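Local coordinates for protein cytochrome c552 (Thermochromatium tepidum, PDB 5ZE8) that carries five heme c groups at low potential and probably serves in electron transfer in a purple sulfur photosynthetic bacterium, at residues 320-325 / 401-406; 279-284 / 424-429. All coordinates share one frame; numbering follows the deposited sequence.

Interaction 1: 320-325 / 401-406; sequences NLYLKL and ELYYNL. With HEC (heme c), chain F.
Tyr322 and Tyr403 face each other as a hydrogen-bonded pair of antiparallel strands, their rings on the same side of the sheet as Asn320, Lys324, Glu401 and Asn405. The ring planes are 29° apart but slid so far that they barely overlap. What lies over the Tyr322 face is CB of Tyr403, 3.9 Å from the ring centroid and close to the normal, a CH-pi contact. Tyr322 CG sits between the backbone N and the carbonyl carbon (chi1 61°), which stands the ring up beside the partner strand, while the Tyr403 ring runs on toward Glu401. There the Tyr403 hydroxyl donates to Glu401 OE1 from above the carboxylate plane, at 2.5 Å between OH and OE1. Replacing Tyr322 with an alanine would probably leave CB of Tyr403 without the ring face it packs on and the Asn405 amide, whose ND2 lies 3.5 Å from Tyr322 CD2, without the ring flanking it. That amide is almost coplanar with the Asn320 amide, and its ND2 donates to Asn320 O from above the carbonyl plane at 3.2 Å. The same oxygen also accepts from Asn405 N, so one carbonyl takes two bonds from a single residue. Asn320 ND2 is hydrogen-bonded outside the pair, to Phe318 O.

On the opposite face, Leu321 CD2 touches Tyr404 CD2 at 3.5 Å. Tyr404 CG, anti to the backbone N (chi1 175°), sends the phenol to the heme, where OH donates to propionate oxygen O2A at 2.6 Å; Arg319 binds the same heme. Strand 320-328 is bordered by strand 351-357 on its other edge, strand 397-405 by strand 426-434, and strand 285-294 packs on Leu323 and Leu402.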
loop_
_atom_site.group_PDB
_atom_site.type_symbol
_atom_site.label_atom_id
_atom_site.label_comp_id
_atom_site.label_asym_id
_atom_site.label_seq_id
_atom_site.Cartn_x
_atom_site.Cartn_y
_atom_site.Cartn_z
ATOM N N ASN A 320 0.031 -8.163 8.326
ATOM C CA ASN A 320 0.843 -9.055 9.132
ATOM C C ASN A 320 1.376 -10.245 8.403
ATOM O O ASN A 320 0.764 -10.718 7.468
ATOM C CB ASN A 320 0.058 -9.475 10.369
ATOM C CG ASN A 320 -1.136 -10.333 10.039
ATOM O OD1 ASN A 320 -1.006 -11.553 9.995
ATOM N ND2 ASN A 320 -2.295 -9.696 9.741
ATOM N N LEU A 321 2.511 -10.757 8.830
ATOM C CA LEU A 321 3.035 -12.041 8.336
ATOM C C LEU A 321 3.156 -13.021 9.455
ATOM O O LEU A 321 3.242 -12.654 10.661
ATOM C CB LEU A 321 4.447 -11.891 7.807
ATOM C CG LEU A 321 4.936 -10.585 7.221
ATOM C CD1 LEU A 321 6.429 -10.585 6.903
ATOM C CD2 LEU A 321 4.106 -10.270 6.005
ATOM N N TYR A 322 3.233 -14.292 9.080
ATOM C CA TYR A 322 3.600 -15.288 10.083
ATOM C C TYR A 322 4.352 -16.411 9.431
ATOM O O TYR A 322 4.109 -16.665 8.273
ATOM C CB TYR A 322 2.404 -15.811 10.852
ATOM C CG TYR A 322 1.287 -16.512 10.144
ATOM C CD1 TYR A 322 1.380 -17.847 9.799
ATOM C CD2 TYR A 322 0.112 -15.864 9.765
ATOM C CE1 TYR A 322 0.336 -18.498 9.152
ATOM C CE2 TYR A 322 -0.959 -16.513 9.170
ATOM C CZ TYR A 322 -0.817 -17.839 8.817
ATOM O OH TYR A 322 -1.845 -18.481 8.180
ATOM N N LEU A 323 5.250 -17.036 10.234
ATOM C CA LEU A 323 6.082 -18.140 9.825
ATOM C C LEU A 323 5.470 -19.426 10.370
ATOM O O LEU A 323 5.182 -19.499 11.521
ATOM C CB LEU A 323 7.475 -17.999 10.377
ATOM C CG LEU A 323 8.320 -19.270 10.361
ATOM C CD1 LEU A 323 8.675 -19.638 8.885
ATOM C CD2 LEU A 323 9.556 -19.031 11.120
ATOM N N LYS A 324 5.276 -20.418 9.520
ATOM C CA LYS A 324 4.994 -21.791 9.954
ATOM C C LYS A 324 6.195 -22.664 9.612
ATOM O O LYS A 324 6.555 -22.749 8.477
ATOM C CB LYS A 324 3.796 -22.314 9.252
ATOM C CG LYS A 324 2.537 -21.592 9.585
ATOM C CD LYS A 324 1.987 -21.967 10.975
ATOM C CE LYS A 324 1.360 -23.356 11.059
ATOM N NZ LYS A 324 0.234 -23.540 10.150
ATOM N N LEU A 325 6.727 -23.338 10.598
ATOM C CA LEU A 325 7.837 -24.244 10.445
ATOM C C LEU A 325 7.392 -25.599 10.985
ATOM O O LEU A 325 6.942 -25.720 12.122
ATOM C CB LEU A 325 9.100 -23.814 11.182
ATOM C CG LEU A 325 10.425 -24.550 11.025
ATOM C CD1 LEU A 325 10.852 -24.371 9.557
ATOM C CD2 LEU A 325 11.481 -24.013 11.982
ATOM N N GLU A 401 7.247 -22.027 5.814
ATOM C CA GLU A 401 6.318 -21.346 4.986
ATOM C C GLU A 401 6.087 -19.955 5.556
ATOM O O GLU A 401 5.894 -19.810 6.752
ATOM C CB GLU A 401 4.971 -22.060 4.902
ATOM C CG GLU A 401 5.015 -23.406 4.214
ATOM C CD GLU A 401 3.699 -24.184 4.227
ATOM O OE1 GLU A 401 2.690 -23.813 4.864
ATOM O OE2 GLU A 401 3.607 -25.212 3.501
ATOM N N LEU A 402 6.145 -18.905 4.730
ATOM C CA LEU A 402 5.902 -17.548 5.202
ATOM C C LEU A 402 4.608 -17.037 4.575
ATOM O O LEU A 402 4.398 -17.201 3.338
ATOM C CB LEU A 402 7.061 -16.663 4.838
ATOM C CG LEU A 402 6.973 -15.229 5.326
ATOM C CD1 LEU A 402 7.086 -15.162 6.825
ATOM C CD2 LEU A 402 8.084 -14.386 4.720
ATOM N N TYR A 403 3.679 -16.591 5.411
ATOM C CA TYR A 403 2.319 -16.182 5.010
ATOM C C TYR A 403 2.147 -14.689 5.218
ATOM O O TYR A 403 2.585 -14.143 6.212
ATOM C CB TYR A 403 1.182 -16.871 5.739
ATOM C CG TYR A 403 1.094 -18.330 5.305
ATOM C CD1 TYR A 403 0.334 -18.703 4.197
ATOM C CD2 TYR A 403 1.845 -19.326 6.034
ATOM C CE1 TYR A 403 0.280 -20.018 3.824
ATOM C CE2 TYR A 403 1.744 -20.640 5.657
ATOM C CZ TYR A 403 0.981 -20.962 4.573
ATOM O OH TYR A 403 0.850 -22.275 4.116
ATOM N N TYR A 404 1.599 -14.037 4.219
ATOM C CA TYR A 404 1.175 -12.630 4.300
ATOM C C TYR A 404 -0.348 -12.520 4.438
ATOM O O TYR A 404 -1.150 -13.270 3.856
ATOM C CB TYR A 404 1.622 -11.913 3.052
ATOM C CG TYR A 404 1.161 -10.456 2.922
ATOM C CD1 TYR A 404 -0.052 -10.181 2.368
ATOM C CD2 TYR A 404 1.938 -9.349 3.360
ATOM C CE1 TYR A 404 -0.523 -8.867 2.188
ATOM C CE2 TYR A 404 1.479 -8.023 3.213
ATOM C CZ TYR A 404 0.258 -7.811 2.625
ATOM O OH TYR A 404 -0.193 -6.530 2.413
ATOM N N ASN A 405 -0.768 -11.500 5.183
ATOM C CA ASN A 405 -2.199 -11.317 5.425
ATOM C C ASN A 405 -2.557 -9.832 5.378
ATOM O O ASN A 405 -1.918 -9.037 6.084
ATOM C CB ASN A 405 -2.494 -11.795 6.810
ATOM C CG ASN A 405 -2.111 -13.252 7.026
ATOM O OD1 ASN A 405 -2.873 -14.119 6.695
ATOM N ND2 ASN A 405 -0.865 -13.486 7.413
ATOM N N LEU A 406 -3.564 -9.461 4.558
ATOM C CA LEU A 406 -4.091 -8.091 4.527
ATOM C C LEU A 406 -4.660 -7.579 5.846
ATOM O O LEU A 406 -4.618 -6.390 6.109
ATOM C CB LEU A 406 -5.171 -7.982 3.454
ATOM C CG LEU A 406 -4.641 -8.090 2.008
ATOM C CD1 LEU A 406 -5.877 -8.158 1.068
ATOM C CD2 LEU A 406 -3.787 -6.930 1.555
HETATM FE FE HEC F . 7.315 -0.063 -1.316
HETATM C CHA HEC F . 5.252 -2.644 -0.820
HETATM C CHB HEC F . 4.830 2.160 -0.548
HETATM C CHC HEC F . 9.514 2.558 -1.626
HETATM C CHD HEC F . 9.674 -2.203 -2.580
HETATM N NA HEC F . 5.412 -0.178 -0.766
HETATM C C1A HEC F . 4.732 -1.395 -0.551
HETATM C C2A HEC F . 3.382 -1.129 -0.138
HETATM C C3A HEC F . 3.295 0.238 -0.099
HETATM C C4A HEC F . 4.530 0.822 -0.475
HETATM C CMA HEC F . 2.090 1.083 0.325
HETATM C CAA HEC F . 2.317 -2.178 0.263
HETATM C CBA HEC F . 2.482 -2.615 1.715
HETATM C CGA HEC F . 1.474 -3.626 2.197
HETATM O O1A HEC F . 0.326 -3.269 2.553
HETATM O O2A HEC F . 1.831 -4.845 2.211
HETATM N NB HEC F . 7.225 1.966 -1.141
HETATM C C1B HEC F . 6.070 2.650 -0.873
HETATM C C2B HEC F . 6.341 4.044 -0.842
HETATM C C3B HEC F . 7.691 4.235 -1.126
HETATM C C4B HEC F . 8.216 2.862 -1.294
HETATM C CMB HEC F . 5.355 5.174 -0.510
HETATM C CAB HEC F . 8.555 5.429 -1.114
HETATM C CBB HEC F . 8.537 6.164 0.082
HETATM N NC HEC F . 9.226 0.137 -1.969
HETATM C C1C HEC F . 9.931 1.300 -1.971
HETATM C C2C HEC F . 11.174 1.039 -2.634
HETATM C C3C HEC F . 11.248 -0.289 -2.959
HETATM C C4C HEC F . 10.009 -0.869 -2.480
HETATM C CMC HEC F . 12.214 2.102 -2.980
HETATM C CAC HEC F . 12.327 -1.122 -3.633
HETATM C CBC HEC F . 13.626 -1.056 -3.087
HETATM N ND HEC F . 7.439 -1.986 -1.557
HETATM C C1D HEC F . 8.443 -2.725 -2.172
HETATM C C2D HEC F . 8.067 -4.148 -2.317
HETATM C C3D HEC F . 6.837 -4.317 -1.798
HETATM C C4D HEC F . 6.497 -2.932 -1.355
HETATM C CMD HEC F . 8.943 -5.197 -2.892
HETATM C CAD HEC F . 5.981 -5.545 -1.706
HETATM C CBD HEC F . 5.645 -5.889 -0.274
HETATM C CGD HEC F . 4.205 -5.665 0.158
HETATM O O1D HEC F . 3.308 -5.506 -0.667
HETATM O O2D HEC F . 4.020 -5.677 1.366
HETATM O O HOH W 1 2.081 -24.679 8.045
#

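Interaction 2: 279-284 / 424-429; sequences AMLKRS and APVLIA. With HEC (heme c), chain F.
Leu281 meets Ile428 where helix 278-283 lies against the start of strand 426-434, their short axes 7.4 Å apart and inclined at 39°. Met280, first along the helix to matter here, is turned to the heme, its CG 3.7 Å from CAD of a propionate arm. Leu281 serves both sides: its CB packs on Ile428 CG2 at 3.6 Å, the two side chains passing at a slant, CD1 reaches on to Val426 CG1, and CD2 touches propionate oxygen O1D of the heme. Lys282 lays its CG 3.6 Å from Ile428 O, its chain extended past CG, with NZ paired to Glu278 in a salt bridge. No direct hydrogen bond joins the segments, but a water donates to both Lys282 O and Ile428 O, at 2.9 and 2.7 Å. At Ser284 the N and OG both donate to Leu281 O from one face of its plane, while CB packs against the propionate carbons CAD and CBD. Opposite Leu402, Ile428 and Ala429 form a classic beta bulge. The helix thus packs against the beta sheet and also lines a heme c pocket, beside a propionate.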
loop_
_atom_site.group_PDB
_atom_site.type_symbol
_atom_site.label_atom_id
_atom_site.label_comp_id
_atom_site.label_asym_id
_atom_site.label_seq_id
_atom_site.Cartn_x
_atom_site.Cartn_y
_atom_site.Cartn_z
ATOM N N ALA A 279 2.849 -11.876 -6.918
ATOM C CA ALA A 279 4.238 -11.782 -7.417
ATOM C C ALA A 279 5.084 -10.765 -6.790
ATOM O O ALA A 279 6.294 -10.955 -6.569
ATOM C CB ALA A 279 4.207 -11.588 -8.945
ATOM N N MET A 280 4.496 -9.608 -6.428
ATOM C CA MET A 280 5.233 -8.608 -5.787
ATOM C C MET A 280 5.623 -9.137 -4.382
ATOM O O MET A 280 6.683 -8.853 -3.891
ATOM C CB MET A 280 4.363 -7.326 -5.689
ATOM C CG MET A 280 5.118 -6.168 -5.280
ATOM S SD MET A 280 6.273 -5.667 -6.627
ATOM C CE MET A 280 6.842 -4.143 -5.867
ATOM N N LEU A 281 4.649 -9.684 -3.687
ATOM C CA LEU A 281 4.903 -10.186 -2.320
ATOM C C LEU A 281 6.022 -11.248 -2.295
ATOM O O LEU A 281 6.828 -11.265 -1.438
ATOM C CB LEU A 281 3.632 -10.797 -1.770
ATOM C CG LEU A 281 2.563 -9.734 -1.365
ATOM C CD1 LEU A 281 1.250 -10.444 -1.149
ATOM C CD2 LEU A 281 3.027 -9.009 -0.144
ATOM N N LYS A 282 6.019 -12.121 -3.265
ATOM C CA LYS A 282 7.169 -13.151 -3.316
ATOM C C LYS A 282 8.533 -12.586 -3.545
ATOM O O LYS A 282 9.555 -13.099 -3.045
ATOM C CB LYS A 282 6.847 -14.188 -4.329
ATOM C CG LYS A 282 5.677 -15.046 -4.040
ATOM C CD LYS A 282 5.284 -15.901 -5.238
ATOM C CE LYS A 282 4.090 -16.744 -4.919
ATOM N NZ LYS A 282 3.498 -17.214 -6.204
ATOM N N ARG A 283 8.590 -11.503 -4.255
ATOM C CA ARG A 283 9.840 -10.752 -4.419
ATOM C C ARG A 283 10.245 -9.933 -3.320
ATOM O O ARG A 283 11.361 -9.453 -3.274
ATOM C CB ARG A 283 9.807 -9.905 -5.725
ATOM C CG ARG A 283 10.041 -10.736 -6.970
ATOM C CD ARG A 283 11.497 -11.129 -7.249
ATOM N NE ARG A 283 12.290 -9.935 -7.431
ATOM C CZ ARG A 283 12.426 -9.346 -8.612
ATOM N NH1 ARG A 283 11.789 -9.832 -9.660
ATOM N NH2 ARG A 283 13.080 -8.193 -8.708
ATOM N N SER A 284 9.390 -9.727 -2.328
ATOM C CA SER A 284 9.660 -8.708 -1.399
ATOM C C SER A 284 10.584 -9.050 -0.270
ATOM O O SER A 284 11.085 -8.170 0.429
ATOM C CB SER A 284 8.329 -8.202 -0.842
ATOM O OG SER A 284 7.816 -9.148 0.094
ATOM N N ALA A 424 -7.807 -14.808 2.984
ATOM C CA ALA A 424 -6.969 -16.005 3.166
ATOM C C ALA A 424 -5.516 -15.613 3.300
ATOM O O ALA A 424 -5.050 -14.669 2.640
ATOM C CB ALA A 424 -7.107 -16.910 1.995
ATOM N N PRO A 425 -4.788 -16.304 4.179
ATOM C CA PRO A 425 -3.343 -16.122 4.142
ATOM C C PRO A 425 -2.760 -16.389 2.756
ATOM O O PRO A 425 -3.254 -17.314 2.047
ATOM C CB PRO A 425 -2.829 -17.143 5.132
ATOM C CG PRO A 425 -3.968 -17.471 6.013
ATOM C CD PRO A 425 -5.190 -17.352 5.146
ATOM N N VAL A 426 -1.778 -15.588 2.376
ATOM C CA VAL A 426 -1.082 -15.676 1.140
ATOM C C VAL A 426 0.250 -16.322 1.384
ATOM O O VAL A 426 1.078 -15.767 2.062
ATOM C CB VAL A 426 -0.893 -14.276 0.436
ATOM C CG1 VAL A 426 -0.220 -14.469 -0.884
ATOM C CG2 VAL A 426 -2.251 -13.539 0.285
ATOM N N LEU A 427 0.502 -17.471 0.734
ATOM C CA LEU A 427 1.830 -18.105 0.845
ATOM C C LEU A 427 2.812 -17.352 -0.006
ATOM O O LEU A 427 2.706 -17.336 -1.264
ATOM C CB LEU A 427 1.764 -19.615 0.399
ATOM C CG LEU A 427 3.083 -20.373 0.469
ATOM C CD1 LEU A 427 3.571 -20.437 1.909
ATOM C CD2 LEU A 427 2.902 -21.818 -0.060
ATOM N N ILE A 428 3.778 -16.714 0.612
ATOM C CA ILE A 428 4.728 -15.868 -0.095
ATOM C C ILE A 428 6.176 -16.392 -0.162
ATOM O O ILE A 428 6.996 -15.807 -0.833
ATOM C CB ILE A 428 4.694 -14.373 0.388
ATOM C CG1 ILE A 428 5.166 -14.186 1.857
ATOM C CG2 ILE A 428 3.286 -13.827 0.206
ATOM C CD1 ILE A 428 5.578 -12.734 2.262
ATOM N N ALA A 429 6.511 -17.475 0.586
ATOM C CA ALA A 429 7.823 -18.071 0.556
ATOM C C ALA A 429 7.724 -19.460 1.105
ATOM O O ALA A 429 6.969 -19.723 2.046
ATOM C CB ALA A 429 8.853 -17.314 1.352
HETATM FE FE HEC F . 7.315 -0.063 -1.316
HETATM C CHA HEC F . 5.252 -2.644 -0.820
HETATM C CHB HEC F . 4.830 2.160 -0.548
HETATM C CHC HEC F . 9.514 2.558 -1.626
HETATM C CHD HEC F . 9.674 -2.203 -2.580
HETATM N NA HEC F . 5.412 -0.178 -0.766
HETATM C C1A HEC F . 4.732 -1.395 -0.551
HETATM C C2A HEC F . 3.382 -1.129 -0.138
HETATM C C3A HEC F . 3.295 0.238 -0.099
HETATM C C4A HEC F . 4.530 0.822 -0.475
HETATM C CMA HEC F . 2.090 1.083 0.325
HETATM C CAA HEC F . 2.317 -2.178 0.263
HETATM C CBA HEC F . 2.482 -2.615 1.715
HETATM C CGA HEC F . 1.474 -3.626 2.197
HETATM O O1A HEC F . 0.326 -3.269 2.553
HETATM O O2A HEC F . 1.831 -4.845 2.211
HETATM N NB HEC F . 7.225 1.966 -1.141
HETATM C C1B HEC F . 6.070 2.650 -0.873
HETATM C C2B HEC F . 6.341 4.044 -0.842
HETATM C C3B HEC F . 7.691 4.235 -1.126
HETATM C C4B HEC F . 8.216 2.862 -1.294
HETATM C CMB HEC F . 5.355 5.174 -0.510
HETATM C CAB HEC F . 8.555 5.429 -1.114
HETATM C CBB HEC F . 8.537 6.164 0.082
HETATM N NC HEC F . 9.226 0.137 -1.969
HETATM C C1C HEC F . 9.931 1.300 -1.971
HETATM C C2C HEC F . 11.174 1.039 -2.634
HETATM C C3C HEC F . 11.248 -0.289 -2.959
HETATM C C4C HEC F . 10.009 -0.869 -2.480
HETATM C CMC HEC F . 12.214 2.102 -2.980
HETATM C CAC HEC F . 12.327 -1.122 -3.633
HETATM C CBC HEC F . 13.626 -1.056 -3.087
HETATM N ND HEC F . 7.439 -1.986 -1.557
HETATM C C1D HEC F . 8.443 -2.725 -2.172
HETATM C C2D HEC F . 8.067 -4.148 -2.317
HETATM C C3D HEC F . 6.837 -4.317 -1.798
HETATM C C4D HEC F . 6.497 -2.932 -1.355
HETATM C CMD HEC F . 8.943 -5.197 -2.892
HETATM C CAD HEC F . 5.981 -5.545 -1.706
HETATM C CBD HEC F . 5.645 -5.889 -0.274
HETATM C CGD HEC F . 4.205 -5.665 0.158
HETATM O O1D HEC F . 3.308 -5.506 -0.667
HETATM O O2D HEC F . 4.020 -5.677 1.366
HETATM O O HOH W 2 9.446 -15.803 -1.898
#

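From the N terminus, the chain first builds much of the heme-bearing region, then reaches helix 278-283, whose residues 279-284 open the loop that interaction 2 closes 140 residues later at 424-429. Interaction 1 is nested inside that loop: 320-325 pairs with 401-406 before the chain turns through helices 409-414 and 420-423 into the last strand. The two contacts share one sheet, since strand 397-405 lies next to strand 426-434, with Tyr404 N 2.8 Å from Val426 O in a probable hydrogen bond. Both also touch the same heme, so together they join the largely beta C-terminal part to the heme-bearing part.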